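PDB 5LHJ: leucine aminopeptidase 2, chloroplastic from Streptomyces sp. BC16019, which is a bottromycin maturation enzyme of the M17 family, a metalloaminopeptidase that probably removes unsubstituted amino acids from the N-terminal ends of peptides. Local coordinates for residues G42-A47 with G83-A88; V259-T264 with K282-G287; V369-L374 with L461-P466. All blocks are in the same frame, centred on the assembly; numbering follows the deposited sequence.

Contact 1 (G42-A47 with G83-A88)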
loop_
_atom_site.group_PDB
_atom_site.type_symbol
_atom_site.label_atom_id
_atom_site.label_comp_id
_atom_site.label_asym_id
_atom_site.label_seq_id
_atom_site.Cartn_x
_atom_site.Cartn_y
_atom_site.Cartn_z
ATOM N N GLY A 42 -29.571 -40.087 17.899
ATOM C CA GLY A 42 -28.346 -39.618 18.544
ATOM C C GLY A 42 -27.543 -40.773 19.112
ATOM O O GLY A 42 -28.100 -41.629 19.791
ATOM N N ARG A 43 -26.242 -40.799 18.832
ATOM C CA ARG A 43 -25.364 -41.874 19.272
ATOM C C ARG A 43 -24.117 -41.309 19.937
ATOM O O ARG A 43 -23.350 -40.608 19.294
ATOM C CB ARG A 43 -24.943 -42.724 18.071
ATOM C CG ARG A 43 -26.087 -43.385 17.314
ATOM C CD ARG A 43 -26.734 -44.436 18.188
ATOM N NE ARG A 43 -27.752 -45.210 17.495
ATOM C CZ ARG A 43 -28.377 -46.268 18.028
ATOM N NH1 ARG A 43 -28.085 -46.700 19.266
ATOM N NH2 ARG A 43 -29.292 -46.920 17.315
ATOM N N HIS A 44 -23.921 -41.614 21.219
ATOM C CA HIS A 44 -22.654 -41.328 21.889
ATOM C C HIS A 44 -21.643 -42.398 21.527
ATOM O O HIS A 44 -22.004 -43.477 21.065
ATOM C CB HIS A 44 -22.820 -41.246 23.413
ATOM C CG HIS A 44 -23.513 -40.002 23.880
ATOM N ND1 HIS A 44 -22.946 -38.751 23.762
ATOM C CD2 HIS A 44 -24.727 -39.812 24.452
ATOM C CE1 HIS A 44 -23.778 -37.845 24.248
ATOM N NE2 HIS A 44 -24.864 -38.464 24.681
ATOM N N THR A 45 -20.367 -42.099 21.752
ATOM C CA THR A 45 -19.302 -43.032 21.400
ATOM C C THR A 45 -19.547 -44.314 22.192
ATOM O O THR A 45 -19.941 -44.259 23.358
ATOM C CB THR A 45 -17.908 -42.461 21.723
ATOM O OG1 THR A 45 -17.830 -42.172 23.115
ATOM C CG2 THR A 45 -17.623 -41.180 20.934
ATOM N N GLY A 46 -19.392 -45.453 21.523
ATOM C CA GLY A 46 -19.643 -46.763 22.125
ATOM C C GLY A 46 -21.041 -47.334 21.937
ATOM O O GLY A 46 -21.248 -48.516 22.207
ATOM N N ALA A 47 -21.998 -46.516 21.484
ATOM C CA ALA A 47 -23.391 -46.957 21.305
ATOM C C ALA A 47 -23.521 -47.834 20.064
ATOM O O ALA A 47 -22.792 -47.646 19.091
ATOM C CB ALA A 47 -24.328 -45.760 21.211
ATOM N N GLY A 83 -20.489 -37.700 20.199
ATOM C CA GLY A 83 -19.211 -37.816 20.900
ATOM C C GLY A 83 -19.321 -38.554 22.223
ATOM O O GLY A 83 -20.361 -39.153 22.522
ATOM N N PRO A 84 -18.248 -38.519 23.030
ATOM C CA PRO A 84 -18.284 -39.165 24.346
ATOM C C PRO A 84 -19.361 -38.588 25.253
ATOM O O PRO A 84 -19.518 -37.368 25.334
ATOM C CB PRO A 84 -16.887 -38.889 24.912
ATOM C CG PRO A 84 -16.024 -38.692 23.707
ATOM C CD PRO A 84 -16.917 -37.967 22.732
ATOM N N ALA A 85 -20.103 -39.466 25.925
ATOM C CA ALA A 85 -21.171 -39.036 26.824
ATOM C C ALA A 85 -20.656 -38.045 27.874
ATOM O O ALA A 85 -21.314 -37.048 28.157
ATOM C CB ALA A 85 -21.820 -40.239 27.488
ATOM N N GLY A 86 -19.463 -38.310 28.406
ATOM C CA GLY A 86 -18.859 -37.479 29.440
ATOM C C GLY A 86 -18.478 -36.063 29.047
ATOM O O GLY A 86 -18.469 -35.177 29.905
ATOM N N SER A 87 -18.165 -35.838 27.771
ATOM C CA SER A 87 -17.737 -34.514 27.299
ATOM C C SER A 87 -18.838 -33.692 26.610
ATOM O O SER A 87 -18.627 -32.511 26.322
ATOM C CB SER A 87 -16.534 -34.652 26.361
ATOM O OG SER A 87 -16.866 -35.393 25.205
ATOM N N ALA A 88 -19.995 -34.301 26.343
ATOM C CA ALA A 88 -21.054 -33.632 25.584
ATOM C C ALA A 88 -21.642 -32.457 26.351
ATOM O O ALA A 88 -21.790 -32.515 27.565
ATOM C CB ALA A 88 -22.152 -34.621 25.210
HETATM O O HOH W 1 -19.852 -42.317 25.458
#
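The carbonyl oxygen of Gly83 is gripped by two N-H donors from consecutive residues of 42-47. His44 ND1 donates to Gly83 O over 2.9 Å, with an angle of 151° at the hydrogen, and the oxygen lies in the plane of the imidazole. Thr45 N reaches the same Gly83 O at 3.0 Å, coming from the opposite face of the carbonyl plane, while His44 CA lies 3.2 Å from Gly83 O in a CA-H...O contact. The first torsion sets His44 CG anti to the carbonyl carbon (chi1 -73°), beside the backbone N, from where the ring can turn ND1 to Gly83 O. Ala85 then covers one face of the ring in a CH-pi contact, its CA lying 3.8 Å from the ring centroid and offset toward the rim, and the CB of Ala88 meets His44 CE1 at the ring edge. An alanine in place of His44 would probably leave Gly83 O with one donor fewer and open a gap beside Ala85 and Ala88. Both segments belong to the N-terminal domain of the M17 fold, where strands 38-43 and 76-81 run parallel as neighbours in a mixed sheet; the contact joins the loops that follow them. After the first strand the chain reverses in a type II turn from His44 to Ala47, with Gly46 at positive phi. Thr45 packs over the start of the other loop: its CG2 touches Pro84 CD at 3.7 Å, and OG1 approaches Pro84 CA. Beside it, one water bridges the two backbones, donating to Thr45 O and accepting from Ala85 N, both at 2.9 Å. Leu82 and Ser120 also pack against His44, and no other subunit touches either segment.

Contact 2 (V259-T264 with K282-G287)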
loop_
_atom_site.group_PDB
_atom_site.type_symbol
_atom_site.label_atom_id
_atom_site.label_comp_id
_atom_site.label_asym_id
_atom_site.label_seq_id
_atom_site.Cartn_x
_atom_site.Cartn_y
_atom_site.Cartn_z
ATOM N N VAL A 259 -29.831 -0.847 23.729
ATOM C CA VAL A 259 -29.495 0.113 22.691
ATOM C C VAL A 259 -28.807 -0.652 21.568
ATOM O O VAL A 259 -27.795 -1.301 21.817
ATOM C CB VAL A 259 -28.555 1.219 23.222
ATOM C CG1 VAL A 259 -28.151 2.170 22.101
ATOM C CG2 VAL A 259 -29.223 1.976 24.359
ATOM N N GLY A 260 -29.336 -0.567 20.344
ATOM C CA GLY A 260 -28.776 -1.309 19.207
ATOM C C GLY A 260 -28.379 -0.423 18.043
ATOM O O GLY A 260 -29.216 0.326 17.534
ATOM N N LYS A 261 -27.120 -0.515 17.610
ATOM C CA LYS A 261 -26.613 0.276 16.478
ATOM C C LYS A 261 -27.219 -0.184 15.152
ATOM O O LYS A 261 -27.025 -1.328 14.753
ATOM C CB LYS A 261 -25.078 0.197 16.397
ATOM C CG LYS A 261 -24.433 0.894 15.191
ATOM C CD LYS A 261 -22.969 0.475 15.012
ATOM C CE LYS A 261 -22.485 0.817 13.618
ATOM N NZ LYS A 261 -21.066 0.487 13.415
ATOM N N GLY A 262 -27.940 0.720 14.478
ATOM C CA GLY A 262 -28.611 0.403 13.221
ATOM C C GLY A 262 -28.114 1.147 11.994
ATOM O O GLY A 262 -28.914 1.745 11.269
ATOM N N VAL A 263 -26.815 1.070 11.709
ATOM C CA VAL A 263 -26.298 1.686 10.485
ATOM C C VAL A 263 -26.544 0.696 9.349
ATOM O O VAL A 263 -25.876 -0.318 9.245
ATOM C CB VAL A 263 -24.815 2.115 10.604
ATOM C CG1 VAL A 263 -24.322 2.726 9.293
ATOM C CG2 VAL A 263 -24.672 3.124 11.730
ATOM N N THR A 264 -27.535 0.997 8.516
ATOM C CA THR A 264 -27.987 0.083 7.481
ATOM C C THR A 264 -27.032 -0.044 6.297
ATOM O O THR A 264 -27.022 -1.072 5.621
ATOM C CB THR A 264 -29.398 0.445 6.985
ATOM O OG1 THR A 264 -29.400 1.765 6.424
ATOM C CG2 THR A 264 -30.385 0.384 8.160
ATOM N N LYS A 282 -23.377 -3.614 4.526
ATOM C CA LYS A 282 -24.791 -3.756 4.941
ATOM C C LYS A 282 -25.019 -4.378 6.345
ATOM O O LYS A 282 -26.172 -4.378 6.823
ATOM C CB LYS A 282 -25.557 -4.620 3.912
ATOM C CG LYS A 282 -25.137 -6.100 3.871
ATOM C CD LYS A 282 -26.035 -6.945 2.973
ATOM C CE LYS A 282 -25.601 -8.408 3.010
ATOM N NZ LYS A 282 -26.380 -9.263 2.076
ATOM N N ALA A 283 -23.960 -4.935 6.957
ATOM C CA ALA A 283 -24.021 -5.708 8.227
ATOM C C ALA A 283 -23.776 -4.880 9.508
ATOM O O ALA A 283 -23.770 -5.395 10.652
ATOM C CB ALA A 283 -23.024 -6.831 8.169
ATOM N N ASP A 284 -23.596 -3.583 9.331
ATOM C CA ASP A 284 -23.368 -2.709 10.460
ATOM C C ASP A 284 -24.652 -2.297 11.202
ATOM O O ASP A 284 -24.620 -1.406 12.037
ATOM C CB ASP A 284 -22.490 -1.521 10.055
ATOM C CG ASP A 284 -21.014 -1.793 10.330
ATOM O OD1 ASP A 284 -20.672 -2.080 11.503
ATOM O OD2 ASP A 284 -20.196 -1.746 9.390
ATOM N N MET A 285 -25.752 -2.991 10.917
ATOM C CA MET A 285 -27.000 -2.872 11.708
ATOM C C MET A 285 -27.261 -4.171 12.493
ATOM O O MET A 285 -28.371 -4.387 12.997
ATOM C CB MET A 285 -28.180 -2.483 10.805
ATOM C CG MET A 285 -28.246 -3.155 9.435
ATOM S SD MET A 285 -28.173 -4.947 9.419
ATOM C CE MET A 285 -29.775 -5.348 10.117
ATOM N N GLY A 286 -26.223 -5.007 12.649
ATOM C CA GLY A 286 -26.334 -6.277 13.379
ATOM C C GLY A 286 -26.734 -6.105 14.841
ATOM O O GLY A 286 -27.431 -6.963 15.400
ATOM N N GLY A 287 -26.317 -5.008 15.457
ATOM C CA GLY A 287 -26.695 -4.712 16.845
ATOM C C GLY A 287 -28.177 -4.384 16.992
ATOM O O GLY A 287 -28.867 -4.927 17.878
HETATM O O HOH W 2 -24.566 -2.821 14.748
#
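Lys282 opens the second segment by bringing its CA to 3.6 Å from Thr264 O in a CA-H...O contact; its NZ is held by Asn185 O. A type I turn from Ala283 to Gly286 follows. Within it Asp284 OD1 forms a salt bridge with Lys261 NZ at 3.2 Å, the nitrogen standing above the carboxylate plane of Asp284, and also bonds Thr373 OG1. The extended lysine, with CG anti to the backbone N (chi1 175°), passes Asp284 O on its way, and its NZ donates to Thr373 O as well. Lys261 and Asp284 are both ligands of the first manganese site, which is empty in this chain. Asp284 O takes a weak bond from Val263 N. Met285, at the N-cap position, has its CB 3.8 Å from Gly262 CA, and its CA-H meets Lys261 O. Gly287 N donates a hydrogen bond to a water that in turn donates to Lys261 O at 2.9 Å and to Asp284 O, tying the helix start to the strand. The turn thus leads into helix 286-301 against strand 255-263, with helix 164-185 packed on Met285 and strand 367-372 on Lys261.

Contact 3 (V369-L374 with L461-P466)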
loop_
_atom_site.group_PDB
_atom_site.type_symbol
_atom_site.label_atom_id
_atom_site.label_comp_id
_atom_site.label_asym_id
_atom_site.label_seq_id
_atom_site.Cartn_x
_atom_site.Cartn_y
_atom_site.Cartn_z
ATOM N N VAL A 369 -27.941 -1.918 28.338
ATOM C CA VAL A 369 -27.012 -2.771 27.590
ATOM C C VAL A 369 -27.015 -2.302 26.140
ATOM O O VAL A 369 -28.071 -2.227 25.534
ATOM C CB VAL A 369 -27.402 -4.260 27.654
ATOM C CG1 VAL A 369 -26.474 -5.117 26.775
ATOM C CG2 VAL A 369 -27.380 -4.755 29.094
ATOM N N ASP A 370 -25.845 -1.966 25.592
ATOM C CA ASP A 370 -25.758 -1.647 24.167
ATOM C C ASP A 370 -25.115 -2.793 23.402
ATOM O O ASP A 370 -24.272 -3.518 23.941
ATOM C CB ASP A 370 -25.077 -0.305 23.904
ATOM C CG ASP A 370 -23.587 -0.375 23.971
ATOM O OD1 ASP A 370 -22.951 -0.893 23.004
ATOM O OD2 ASP A 370 -23.034 0.126 24.964
ATOM N N VAL A 371 -25.561 -2.958 22.157
ATOM C CA VAL A 371 -25.074 -3.993 21.256
ATOM C C VAL A 371 -24.761 -3.323 19.931
ATOM O O VAL A 371 -25.615 -2.629 19.362
ATOM C CB VAL A 371 -26.135 -5.102 21.021
ATOM C CG1 VAL A 371 -25.537 -6.259 20.234
ATOM C CG2 VAL A 371 -26.703 -5.607 22.339
ATOM N N ALA A 372 -23.536 -3.507 19.447
ATOM C CA ALA A 372 -23.084 -2.789 18.267
ATOM C C ALA A 372 -21.968 -3.513 17.548
ATOM O O ALA A 372 -21.088 -4.094 18.178
ATOM C CB ALA A 372 -22.640 -1.383 18.661
ATOM N N THR A 373 -22.024 -3.499 16.219
ATOM C CA THR A 373 -20.893 -3.912 15.376
ATOM C C THR A 373 -19.959 -2.705 15.284
ATOM O O THR A 373 -20.000 -1.926 14.320
ATOM C CB THR A 373 -21.378 -4.362 13.993
ATOM O OG1 THR A 373 -22.230 -3.352 13.433
ATOM C CG2 THR A 373 -22.171 -5.666 14.115
ATOM N N LEU A 374 -19.130 -2.524 16.306
ATOM C CA LEU A 374 -18.513 -1.223 16.527
ATOM C C LEU A 374 -17.112 -1.084 15.958
ATOM O O LEU A 374 -16.862 -0.122 15.242
ATOM C CB LEU A 374 -18.552 -0.839 18.014
ATOM C CG LEU A 374 -18.535 0.664 18.316
ATOM C CD1 LEU A 374 -19.751 1.367 17.720
ATOM C CD2 LEU A 374 -18.459 0.900 19.806
ATOM N N LEU A 461 -21.673 -4.595 24.295
ATOM C CA LEU A 461 -21.304 -5.781 23.519
ATOM C C LEU A 461 -20.843 -5.347 22.131
ATOM O O LEU A 461 -21.638 -4.812 21.369
ATOM C CB LEU A 461 -22.498 -6.726 23.378
ATOM C CG LEU A 461 -23.201 -7.232 24.631
ATOM C CD1 LEU A 461 -24.205 -8.338 24.291
ATOM C CD2 LEU A 461 -22.212 -7.750 25.625
ATOM N N ASP A 462 -19.566 -5.559 21.818
ATOM C CA ASP A 462 -19.014 -5.216 20.506
ATOM C C ASP A 462 -18.969 -6.510 19.692
ATOM O O ASP A 462 -18.175 -7.400 19.991
ATOM C CB ASP A 462 -17.633 -4.576 20.653
ATOM C CG ASP A 462 -17.079 -3.996 19.337
ATOM O OD1 ASP A 462 -17.596 -4.276 18.222
ATOM O OD2 ASP A 462 -16.082 -3.239 19.429
ATOM N N ILE A 463 -19.853 -6.618 18.698
ATOM C CA ILE A 463 -20.076 -7.885 17.991
ATOM C C ILE A 463 -19.717 -7.806 16.500
ATOM O O ILE A 463 -20.222 -8.589 15.703
ATOM C CB ILE A 463 -21.526 -8.379 18.186
ATOM C CG1 ILE A 463 -22.552 -7.400 17.593
ATOM C CG2 ILE A 463 -21.804 -8.607 19.675
ATOM C CD1 ILE A 463 -23.937 -7.990 17.400
ATOM N N ALA A 464 -18.807 -6.898 16.141
ATOM C CA ALA A 464 -18.451 -6.642 14.737
ATOM C C ALA A 464 -18.107 -7.904 13.933
ATOM O O ALA A 464 -18.693 -8.167 12.877
ATOM C CB ALA A 464 -17.293 -5.642 14.670
ATOM N N ALA A 465 -17.214 -8.718 14.457
ATOM C CA ALA A 465 -16.793 -9.909 13.722
ATOM C C ALA A 465 -17.823 -11.053 13.707
ATOM O O ALA A 465 -18.093 -11.577 12.648
ATOM C CB ALA A 465 -15.453 -10.402 14.233
ATOM N N PRO A 466 -18.398 -11.445 14.859
ATOM C CA PRO A 466 -19.255 -12.645 14.772
ATOM C C PRO A 466 -20.661 -12.403 14.188
ATOM O O PRO A 466 -21.354 -13.380 13.897
ATOM C CB PRO A 466 -19.326 -13.144 16.219
ATOM C CG PRO A 466 -18.959 -11.979 17.053
ATOM C CD PRO A 466 -18.050 -11.129 16.252
#
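Two parallel strands of the catalytic domain, 367-372 and 458-462, pair here in the buried interior of the large mixed sheet and stay in touch beyond their ends. Three backbone bonds join them: Leu461 N to Asp370 O at 2.8 Å, Ala372 N to Leu461 O, and Ile463 N to Ala372 O at 2.9 Å. The second is nearly straight in line with its carbonyl, the C=O...donor angle being 179°. CA-H groups of Val371 and Asp462 add contacts to Leu461 O and Ala372 O. On one face of the sheet Val371 and Leu461 lie side by side and point the same way, CG2 of the valine 4.2 Å from CD1 of the leucine. Val371 CG1 meets the end of Ile463, at CD1, 3.7 Å away. A mixed sheet flanked by helices forms the core of the M17 catalytic domain, and helices 345-358 and 440-449 cover Leu374. The other face carries Ala372 and Asp462. From the last residue of its strand, Asp462 reaches across with CG anti to its backbone N (chi1 -171°), and its OD1 accepts from Leu374 N at 3.0 Å, the donor standing above the carboxylate plane. Thr375 OG1 binds its OD2, so both oxygens of this buried carboxylate engage the chain just after strand 367-372. Just before Leu374, Thr373 centres an inverse gamma turn; its polar groups face Lys261 and Asp284, which probably helps to position those two residues, while its CB and CG2 pack against Ala464 CA.

Along the chain the three contacts come in series, contact 1 in the N-terminal domain and contacts 2 and 3 in the catalytic domain. Contact 1 stands apart: its centre is about 40 Å from that of contact 2 and about 35 Å from that of contact 3, and it lies at the end of a separate five-stranded sheet, away from the metal site. Contacts 2 and 3 have centres about 9 Å apart and touch directly, strands 255-263 and 367-372 being neighbours in one sheet and Thr373 meeting Lys261 and Asp284. Contact 2 supplies metal ligands and contact 3 extends the same sheet to strand 458-462, so the turn after strand 367-372 meets the manganese ligands of contact 2.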